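Local coordinates for protein CaaX farnesyltransferase beta subunit Ram1 (PDB 4L9P) that probably transfers, together with its alpha subunit, a farnesyl group from farnesyl diphosphate to the CaaX cysteine of target proteins, binding the peptide and a zinc ion, at residues Y401-T407 against G440-V444; L75-P80 against Y350-G354; R327-P333 against A381-T386; V259-L263 against I497-P501. One frame throughout, in Å; residues are numbered along the deposited sequence.

Interaction 1 (Y401-T407 against G440-V444)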
# COMPACT_ATOMS: atom_id res chain seq x y z
N TYR B 401 -4.35 -0.61 18.27
CA TYR B 401 -4.11 -1.95 17.75
C TYR B 401 -3.27 -2.66 18.84
O TYR B 401 -2.90 -2.04 19.85
CB TYR B 401 -3.32 -1.94 16.41
CG TYR B 401 -1.94 -1.38 16.56
CD1 TYR B 401 -1.69 -0.03 16.67
CD2 TYR B 401 -0.85 -2.25 16.56
CE1 TYR B 401 -0.40 0.48 16.82
CE2 TYR B 401 0.47 -1.76 16.67
CZ TYR B 401 0.70 -0.39 16.80
OH TYR B 401 2.03 0.05 16.94
N SER B 402 -2.96 -3.94 18.62
CA SER B 402 -2.18 -4.73 19.57
C SER B 402 -0.71 -4.73 19.21
O SER B 402 -0.26 -5.45 18.30
CB SER B 402 -2.72 -6.18 19.62
OG SER B 402 -1.86 -6.95 20.47
N ARG B 403 0.09 -3.98 19.98
CA ARG B 403 1.53 -4.02 19.79
C ARG B 403 2.10 -5.40 20.14
O ARG B 403 3.03 -5.88 19.47
CB ARG B 403 2.22 -2.92 20.62
CG ARG B 403 1.96 -1.49 20.11
CD ARG B 403 2.84 -0.42 20.94
NE ARG B 403 2.61 -0.42 22.35
CZ ARG B 403 3.53 -0.58 23.28
NH1 ARG B 403 4.87 -0.69 22.99
NH2 ARG B 403 3.13 -0.55 24.53
N GLU B 404 1.52 -6.04 21.14
CA GLU B 404 1.96 -7.38 21.52
C GLU B 404 1.77 -8.32 20.31
O GLU B 404 2.68 -9.08 19.99
CB GLU B 404 1.10 -7.91 22.69
CG GLU B 404 1.38 -9.38 22.98
CD GLU B 404 0.70 -9.96 24.21
OE1 GLU B 404 -0.14 -9.25 24.80
OE2 GLU B 404 1.09 -11.08 24.60
N GLY B 405 0.57 -8.32 19.72
CA GLY B 405 0.33 -9.22 18.59
C GLY B 405 1.30 -9.01 17.44
O GLY B 405 1.87 -9.96 16.88
N LEU B 406 1.54 -7.75 17.09
CA LEU B 406 2.43 -7.49 15.96
C LEU B 406 3.84 -7.94 16.26
O LEU B 406 4.55 -8.46 15.41
CB LEU B 406 2.36 -6.00 15.60
CG LEU B 406 3.22 -5.64 14.40
CD1 LEU B 406 2.76 -6.40 13.16
CD2 LEU B 406 3.24 -4.09 14.16
N THR B 407 4.26 -7.67 17.51
CA THR B 407 5.60 -8.02 17.91
C THR B 407 5.80 -9.55 17.92
O THR B 407 6.84 -10.06 17.46
CB THR B 407 5.88 -7.48 19.31
OG1 THR B 407 5.79 -6.06 19.26
CG2 THR B 407 7.31 -7.81 19.71
N GLY B 440 8.27 -2.03 11.02
CA GLY B 440 7.13 -2.21 11.90
C GLY B 440 7.50 -2.54 13.34
O GLY B 440 6.84 -2.03 14.24
N LEU B 441 8.55 -3.35 13.54
CA LEU B 441 9.00 -3.61 14.90
C LEU B 441 9.45 -2.28 15.53
O LEU B 441 9.18 -2.02 16.71
CB LEU B 441 10.12 -4.62 14.84
CG LEU B 441 10.65 -5.00 16.28
CD1 LEU B 441 9.55 -5.57 17.23
CD2 LEU B 441 11.79 -6.01 16.06
N SER B 442 10.13 -1.44 14.76
CA SER B 442 10.56 -0.14 15.34
C SER B 442 9.34 0.65 15.75
O SER B 442 9.32 1.28 16.83
CB SER B 442 11.46 0.61 14.38
OG SER B 442 11.84 1.84 15.04
N THR B 443 8.30 0.72 14.90
CA THR B 443 7.11 1.54 15.22
C THR B 443 6.52 1.20 16.57
O THR B 443 6.13 2.08 17.34
CB THR B 443 6.00 1.27 14.15
OG1 THR B 443 6.49 1.68 12.88
CG2 THR B 443 4.63 1.94 14.47
N VAL B 444 6.47 -0.10 16.89
CA VAL B 444 5.88 -0.48 18.19
C VAL B 444 6.72 -0.05 19.39
O VAL B 444 6.22 -0.03 20.52
CB VAL B 444 5.56 -1.98 18.33
CG1 VAL B 444 4.67 -2.52 17.20
CG2 VAL B 444 6.76 -2.84 18.48
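Val-444, in its m rotamer, is the most deeply engaged residue, with 109 Å² covered by residues 401-407. Its CG1 lies 3.7 Å from Leu-406 CD2 and 3.7 Å from Tyr-401 OH, near the plane of the phenol ring, while its CG2 meets Thr-407 OG1 at 3.5 Å. Thr-407, also m, turns that hydroxyl back on its own helix as donor to Arg-403 O (2.8 Å), leaving CG2 to touch Leu-441 CD1 at 4.0 Å. Arg-403 folds through m, t and m so that NH1 donates to Val-444 O (2.9 Å); its NE forms a salt bridge with Asp-481. Ser-402, chi1 t, N-caps its own helix 403-413, OG accepting from Gly-405 N (2.9 Å). The two helical segments run nearly antiparallel, at 152° with axes 9.9 Å apart, and His-433, a zinc ligand, sits on the same helix as Val-444. Such antiparallel helix pairing is characteristic of the alpha-alpha toroid of prenyltransferase beta subunits.

Interaction 2 (L75-P80 against Y350-G354)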
# COMPACT_ATOMS: atom_id res chain seq x y z
N LEU B 75 -4.66 -16.32 23.54
CA LEU B 75 -5.09 -15.66 22.29
C LEU B 75 -4.12 -15.99 21.15
O LEU B 75 -4.51 -16.00 19.98
CB LEU B 75 -5.09 -14.12 22.54
CG LEU B 75 -5.48 -13.23 21.37
CD1 LEU B 75 -6.94 -13.53 20.98
CD2 LEU B 75 -5.31 -11.73 21.79
N PHE B 76 -2.85 -16.22 21.48
CA PHE B 76 -1.84 -16.50 20.45
C PHE B 76 -1.50 -17.97 20.30
O PHE B 76 -0.55 -18.33 19.60
CB PHE B 76 -0.57 -15.69 20.79
CG PHE B 76 -0.85 -14.25 20.88
CD1 PHE B 76 -1.06 -13.53 19.68
CD2 PHE B 76 -0.91 -13.57 22.10
CE1 PHE B 76 -1.35 -12.16 19.72
CE2 PHE B 76 -1.18 -12.20 22.14
CZ PHE B 76 -1.40 -11.49 20.98
N ARG B 77 -2.29 -18.83 20.94
CA ARG B 77 -2.01 -20.26 20.94
C ARG B 77 -3.12 -21.12 20.38
O ARG B 77 -2.98 -22.34 20.37
CB ARG B 77 -1.72 -20.74 22.38
CG ARG B 77 -0.63 -19.95 23.03
CD ARG B 77 -0.15 -20.53 24.42
NE ARG B 77 -1.21 -21.33 24.99
CZ ARG B 77 -1.94 -21.05 26.06
NH1 ARG B 77 -1.68 -20.01 26.83
NH2 ARG B 77 -2.93 -21.87 26.39
N GLU B 78 -4.22 -20.51 19.93
CA GLU B 78 -5.40 -21.26 19.48
C GLU B 78 -6.03 -20.48 18.31
O GLU B 78 -5.91 -19.26 18.22
CB GLU B 78 -6.46 -21.37 20.59
CG GLU B 78 -5.89 -21.62 21.95
CD GLU B 78 -6.98 -21.69 22.99
OE1 GLU B 78 -8.14 -21.37 22.66
OE2 GLU B 78 -6.67 -22.08 24.12
N PRO B 79 -6.67 -21.20 17.38
CA PRO B 79 -7.45 -20.50 16.36
C PRO B 79 -8.63 -19.71 16.98
O PRO B 79 -8.97 -19.92 18.15
CB PRO B 79 -7.94 -21.63 15.46
CG PRO B 79 -7.11 -22.85 15.84
CD PRO B 79 -6.82 -22.67 17.29
N PRO B 80 -9.28 -18.83 16.18
CA PRO B 80 -10.42 -18.05 16.70
C PRO B 80 -11.57 -18.96 17.16
O PRO B 80 -11.66 -20.09 16.70
CB PRO B 80 -10.83 -17.19 15.51
CG PRO B 80 -9.52 -17.05 14.65
CD PRO B 80 -8.84 -18.40 14.82
N TYR B 350 -5.03 -9.85 12.88
CA TYR B 350 -5.67 -11.16 13.19
C TYR B 350 -5.06 -11.79 14.45
O TYR B 350 -3.91 -11.52 14.78
CB TYR B 350 -5.40 -12.15 12.03
CG TYR B 350 -5.99 -11.77 10.68
CD1 TYR B 350 -6.86 -10.69 10.50
CD2 TYR B 350 -5.68 -12.57 9.62
CE1 TYR B 350 -7.40 -10.42 9.19
CE2 TYR B 350 -6.19 -12.29 8.32
CZ TYR B 350 -7.01 -11.22 8.15
OH TYR B 350 -7.55 -10.90 6.91
N ALA B 351 -5.84 -12.65 15.08
CA ALA B 351 -5.29 -13.57 16.12
C ALA B 351 -5.66 -14.95 15.66
O ALA B 351 -6.73 -15.13 15.10
CB ALA B 351 -5.92 -13.27 17.49
N PRO B 352 -4.78 -15.96 15.86
CA PRO B 352 -3.60 -15.87 16.72
C PRO B 352 -2.35 -15.31 16.05
O PRO B 352 -1.36 -15.07 16.74
CB PRO B 352 -3.34 -17.38 17.12
CG PRO B 352 -3.86 -18.10 15.87
CD PRO B 352 -5.13 -17.34 15.48
N GLU B 353 -2.33 -15.12 14.71
CA GLU B 353 -1.06 -14.73 14.08
C GLU B 353 -0.46 -13.46 14.67
O GLU B 353 0.76 -13.40 14.84
CB GLU B 353 -1.29 -14.45 12.56
CG GLU B 353 -1.86 -15.62 11.77
CD GLU B 353 -3.38 -15.52 11.62
OE1 GLU B 353 -4.11 -15.55 12.63
OE2 GLU B 353 -3.83 -15.44 10.46
N GLY B 354 -1.29 -12.45 14.94
CA GLY B 354 -0.85 -11.18 15.52
C GLY B 354 -0.47 -10.14 14.49
O GLY B 354 -0.41 -8.97 14.87
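Tyr-350 leads into the contact without touching residues 75-80; its carbonyl accepts from Gly-354 N, Tyr-350 O to Gly-354 N being 2.8 Å, which closes the turn that follows. Ala-351 points its CB at Leu-75 CD1 (3.6 Å), and its O lies 3.4 Å from Pro-80 CG. A cis peptide then brings in Pro-352, which has 96 Å² buried in the bend of the N-terminal segment: CA makes a CA-H...O contact with Leu-75 O (3.4 Å), CG approaches Glu-78 O (3.3 Å), and CD rests on Pro-80 CD (3.9 Å). Pro-352 O meets the edge of the Phe-76 ring, 3.3 Å from CD1. The CA-to-CB bond of Glu-353 points away, and OE2 accepts a hydrogen bond from Gln-94 of helix 89-105. Gly-354 offers CA to Phe-76 CE1 at 4.3 Å. Ile-341 of the alpha subunit packs on both Phe-76 and Ala-351. The arrangement is a cis-proline turn with its ring held in the crook of an N-terminal loop, placed at the subunit interface of the farnesyltransferase heterodimer.

Interaction 3 (R327-P333 against A381-T386)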
# COMPACT_ATOMS: atom_id res chain seq x y z
N ARG B 327 -1.49 19.59 9.06
CA ARG B 327 -1.49 18.82 10.31
C ARG B 327 -2.44 17.65 10.19
O ARG B 327 -3.52 17.77 9.62
CB ARG B 327 -1.95 19.75 11.43
CG ARG B 327 -0.92 20.83 11.71
CD ARG B 327 -1.36 21.70 12.84
NE ARG B 327 -0.23 22.52 13.34
CZ ARG B 327 -0.18 23.12 14.54
NH1 ARG B 327 -1.20 23.06 15.41
NH2 ARG B 327 0.90 23.83 14.89
N PRO B 328 -2.08 16.49 10.76
CA PRO B 328 -2.94 15.30 10.64
C PRO B 328 -4.38 15.51 11.12
O PRO B 328 -5.35 15.10 10.47
CB PRO B 328 -2.23 14.28 11.51
CG PRO B 328 -0.77 14.67 11.42
CD PRO B 328 -0.80 16.21 11.42
N GLU B 329 -4.55 16.26 12.22
CA GLU B 329 -5.90 16.44 12.77
C GLU B 329 -6.74 17.43 11.94
O GLU B 329 -7.94 17.57 12.17
CB GLU B 329 -5.79 16.94 14.24
CG GLU B 329 -5.18 18.35 14.37
CD GLU B 329 -3.65 18.44 14.47
OE1 GLU B 329 -2.92 17.52 13.99
OE2 GLU B 329 -3.14 19.48 15.02
N VAL B 330 -6.10 18.11 10.99
CA VAL B 330 -6.84 18.95 10.04
C VAL B 330 -7.11 18.17 8.78
O VAL B 330 -8.27 18.02 8.36
CB VAL B 330 -6.07 20.26 9.71
CG1 VAL B 330 -6.77 21.07 8.60
CG2 VAL B 330 -5.92 21.09 11.02
N VAL B 331 -6.07 17.60 8.20
CA VAL B 331 -6.21 17.10 6.85
C VAL B 331 -6.92 15.74 6.85
O VAL B 331 -7.81 15.53 6.06
CB VAL B 331 -4.82 17.02 6.14
CG1 VAL B 331 -5.00 16.61 4.72
CG2 VAL B 331 -4.09 18.36 6.24
N VAL B 332 -6.59 14.83 7.77
CA VAL B 332 -7.12 13.47 7.66
C VAL B 332 -8.65 13.45 7.88
O VAL B 332 -9.36 12.88 7.09
CB VAL B 332 -6.38 12.50 8.59
CG1 VAL B 332 -7.03 11.09 8.53
CG2 VAL B 332 -4.92 12.42 8.16
N PRO B 333 -9.20 14.17 8.90
CA PRO B 333 -10.67 14.12 9.07
C PRO B 333 -11.40 14.91 7.99
O PRO B 333 -12.57 14.62 7.72
CB PRO B 333 -10.91 14.74 10.43
CG PRO B 333 -9.58 14.71 11.16
CD PRO B 333 -8.54 14.81 10.05
N ALA B 381 -2.38 10.52 15.45
CA ALA B 381 -2.12 11.98 15.47
C ALA B 381 -3.35 12.75 14.99
O ALA B 381 -3.61 13.87 15.45
CB ALA B 381 -0.93 12.33 14.58
N ALA B 382 -4.09 12.19 14.02
CA ALA B 382 -5.29 12.87 13.55
C ALA B 382 -6.34 12.98 14.66
O ALA B 382 -7.07 13.96 14.71
CB ALA B 382 -5.88 12.17 12.31
N LEU B 383 -6.37 12.00 15.57
CA LEU B 383 -7.29 11.98 16.68
C LEU B 383 -6.76 12.80 17.87
O LEU B 383 -7.56 13.49 18.57
CB LEU B 383 -7.49 10.55 17.17
CG LEU B 383 -8.19 9.63 16.13
CD1 LEU B 383 -8.30 8.20 16.63
CD2 LEU B 383 -9.55 10.21 15.69
N ASP B 384 -5.45 12.77 18.12
CA ASP B 384 -4.87 13.47 19.29
C ASP B 384 -4.59 14.94 19.04
O ASP B 384 -4.65 15.77 19.98
CB ASP B 384 -3.51 12.85 19.63
CG ASP B 384 -3.62 11.50 20.25
OD1 ASP B 384 -4.73 11.13 20.74
OD2 ASP B 384 -2.59 10.79 20.23
N GLY B 385 -4.28 15.29 17.81
CA GLY B 385 -3.80 16.62 17.49
C GLY B 385 -2.34 16.83 17.81
O GLY B 385 -1.66 15.96 18.42
N THR B 386 -1.86 18.00 17.43
CA THR B 386 -0.48 18.35 17.53
C THR B 386 -0.11 18.56 19.00
O THR B 386 -0.87 19.19 19.76
CB THR B 386 -0.25 19.62 16.65
OG1 THR B 386 -0.32 19.21 15.27
CG2 THR B 386 1.09 20.19 16.88
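A single methyl group is the main bump: Ala-382 CB enters a hollow on helix 328-335 bounded by Pro-328, Glu-329, Val-332 and Pro-333, a knob-into-hole fit. Ala-382 CB lies 3.5 Å from Pro-328 O, 3.8 Å from Val-332 CB and 4.4 Å from Pro-333 CD. With so small a knob the backbones come very close, the CA atoms of Glu-329 and Ala-382 being 3.7 Å apart, and Glu-329 CA makes a CA-H...O contact with Ala-382 O (3.4 Å). Beside the knob, Pro-328 CB presses on Ala-381 CB (3.9 Å). Glu-329 is the answering bump: its p, m side chain bends over the end of helix 375-384, setting CD 3.5 Å from Gly-385 CA, where phi is positive. Glu-329 OE2 accepts from Thr-386 OG1 (2.8 Å) and, weakly, from Thr-386 N (3.1 Å). Arg-327 closes the edge, its guanidinium having Thr-386 CB over one face. Within the toroid, Val-332 packs on Leu-319 and Cys-323 of helix 312-323, and Ile-338 of helix 338-346 touches Val-332, Pro-333 and Leu-383. Cys-450, just after strand 446-449, meets Pro-328 and Thr-386, while Pro-333 O is bonded to Ser-227 of the alpha subunit.

Interaction 4 (V259-L263 against I497-P501)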
# COMPACT_ATOMS: atom_id res chain seq x y z
N VAL B 259 6.87 12.85 -1.45
CA VAL B 259 8.02 12.68 -0.55
C VAL B 259 9.26 13.21 -1.23
O VAL B 259 10.07 13.90 -0.57
CB VAL B 259 8.20 11.20 -0.19
CG1 VAL B 259 9.62 10.95 0.35
CG2 VAL B 259 7.15 10.80 0.84
N VAL B 260 9.50 12.88 -2.51
CA VAL B 260 10.67 13.46 -3.21
C VAL B 260 10.59 15.00 -3.22
O VAL B 260 11.58 15.69 -2.95
CB VAL B 260 10.74 12.95 -4.62
CG1 VAL B 260 11.79 13.70 -5.49
CG2 VAL B 260 11.08 11.42 -4.58
N HIS B 261 9.38 15.50 -3.51
CA HIS B 261 9.19 16.96 -3.57
C HIS B 261 9.55 17.59 -2.23
O HIS B 261 10.25 18.63 -2.18
CB HIS B 261 7.73 17.19 -3.95
CG HIS B 261 7.39 18.62 -4.23
ND1 HIS B 261 7.32 19.58 -3.24
CD2 HIS B 261 7.16 19.25 -5.41
CE1 HIS B 261 7.02 20.75 -3.81
NE2 HIS B 261 6.92 20.58 -5.13
N ALA B 262 9.05 17.02 -1.13
CA ALA B 262 9.28 17.59 0.20
C ALA B 262 10.74 17.48 0.61
O ALA B 262 11.33 18.46 1.10
CB ALA B 262 8.44 16.85 1.25
N LEU B 263 11.35 16.30 0.45
CA LEU B 263 12.71 16.18 0.97
C LEU B 263 13.73 17.03 0.17
O LEU B 263 14.76 17.38 0.72
CB LEU B 263 13.17 14.71 0.97
CG LEU B 263 12.42 13.88 2.00
CD1 LEU B 263 12.84 12.37 1.83
CD2 LEU B 263 12.72 14.31 3.43
N ILE B 497 6.23 9.17 8.10
CA ILE B 497 5.91 9.54 6.71
C ILE B 497 7.08 9.21 5.77
O ILE B 497 6.85 8.68 4.69
CB ILE B 497 5.68 11.07 6.60
CG1 ILE B 497 4.49 11.46 7.44
CG2 ILE B 497 5.48 11.49 5.16
CD1 ILE B 497 4.25 12.99 7.48
N PHE B 498 8.33 9.51 6.17
CA PHE B 498 9.47 9.42 5.23
C PHE B 498 10.14 8.06 5.28
O PHE B 498 10.92 7.71 4.38
CB PHE B 498 10.51 10.51 5.50
CG PHE B 498 9.94 11.91 5.27
CD1 PHE B 498 9.44 12.26 4.01
CD2 PHE B 498 9.80 12.84 6.34
CE1 PHE B 498 8.90 13.50 3.77
CE2 PHE B 498 9.25 14.12 6.11
CZ PHE B 498 8.80 14.47 4.80
N VAL B 499 9.89 7.28 6.34
CA VAL B 499 10.43 5.89 6.38
C VAL B 499 11.96 5.82 6.29
O VAL B 499 12.55 4.97 5.62
CB VAL B 499 9.71 4.91 5.38
CG1 VAL B 499 9.77 3.49 5.98
CG2 VAL B 499 8.25 5.30 5.17
N ILE B 500 12.58 6.75 7.02
CA ILE B 500 14.02 6.84 7.27
C ILE B 500 14.16 7.49 8.64
O ILE B 500 13.20 8.02 9.19
CB ILE B 500 14.73 7.76 6.19
CG1 ILE B 500 14.00 9.10 6.00
CG2 ILE B 500 14.88 6.99 4.85
CD1 ILE B 500 14.81 10.07 5.08
N PRO B 501 15.37 7.47 9.22
CA PRO B 501 15.51 8.12 10.53
C PRO B 501 15.13 9.61 10.46
O PRO B 501 15.39 10.30 9.45
CB PRO B 501 17.00 7.96 10.83
CG PRO B 501 17.40 6.71 10.05
CD PRO B 501 16.58 6.76 8.77
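Phe-498, Leu-263 and Val-259 carry this wholly buried, apolar contact, with 81, 50 and 42 Å² covered respectively. The ring of Phe-498 is the centre. Leu-263 lies on its face: Leu-263 CD2 stands 3.9 Å from the centroid of the Phe-498 ring and only 12° off its normal, a CH-pi contact, and the same CD2 is 3.9 Å from Phe-498 CD1. Val-259, one helical turn earlier, reaches the ring edge instead, its CG1 being 3.9 Å from Phe-498 CD1. Between these two in sequence, Ala-262 also meets the edge, with CB 4.2 Å from Phe-498 CE1, so one side of the last turn of helix 251-263 engages face and rim together. The CA-to-CB bond of Phe-498 runs sideways, but with chi1 m the ring swings toward the helix. At the margin, Ile-500 CD1 touches Leu-263 CD1 at 4.4 Å. The irregular backbone of 497-501 is tied down by tyrosines: Ile-497 O is bonded to Tyr-255, a residue of the farnesyl-analogue pocket on helix 251-263, and Val-499 O to Tyr-156. The C-terminal loop is thus packed into the alpha-alpha toroid. Around it, Tyr-204 and Leu-208 of helix 200-213 pack on Val-259 and Leu-263, while Ala-505 of helix 502-513 touches Leu-263, Phe-498 and Ile-500. Helix 312-323 meets the same loop through Cys-323 on Ile-497 and Phe-316 on Val-499.

How the interactions relate
From the N terminus, the loop at 75-80 waits 270 residues for its partner at 350-354, so interaction 2 joins the N-terminal extension to the loop after helix 338-346. Within that span helix 251-263 opens interaction 4, which closes only at 497-501, the loop before helix 502-513; interactions 2 and 4 therefore cross. Interaction 3 ties helix 328-335 to the end of helix 375-384, also crossing interaction 2 but nested inside interaction 4. Interaction 1, pairing helix 403-413 with helix 431-444, follows interaction 3 in series and is likewise nested in 4. In space, interactions 1 and 2 touch: Phe-76 CE1 is 3.6 Å from Gly-405 CA. Interactions 3 and 4 come within about 7 Å, nearest atoms, without touching.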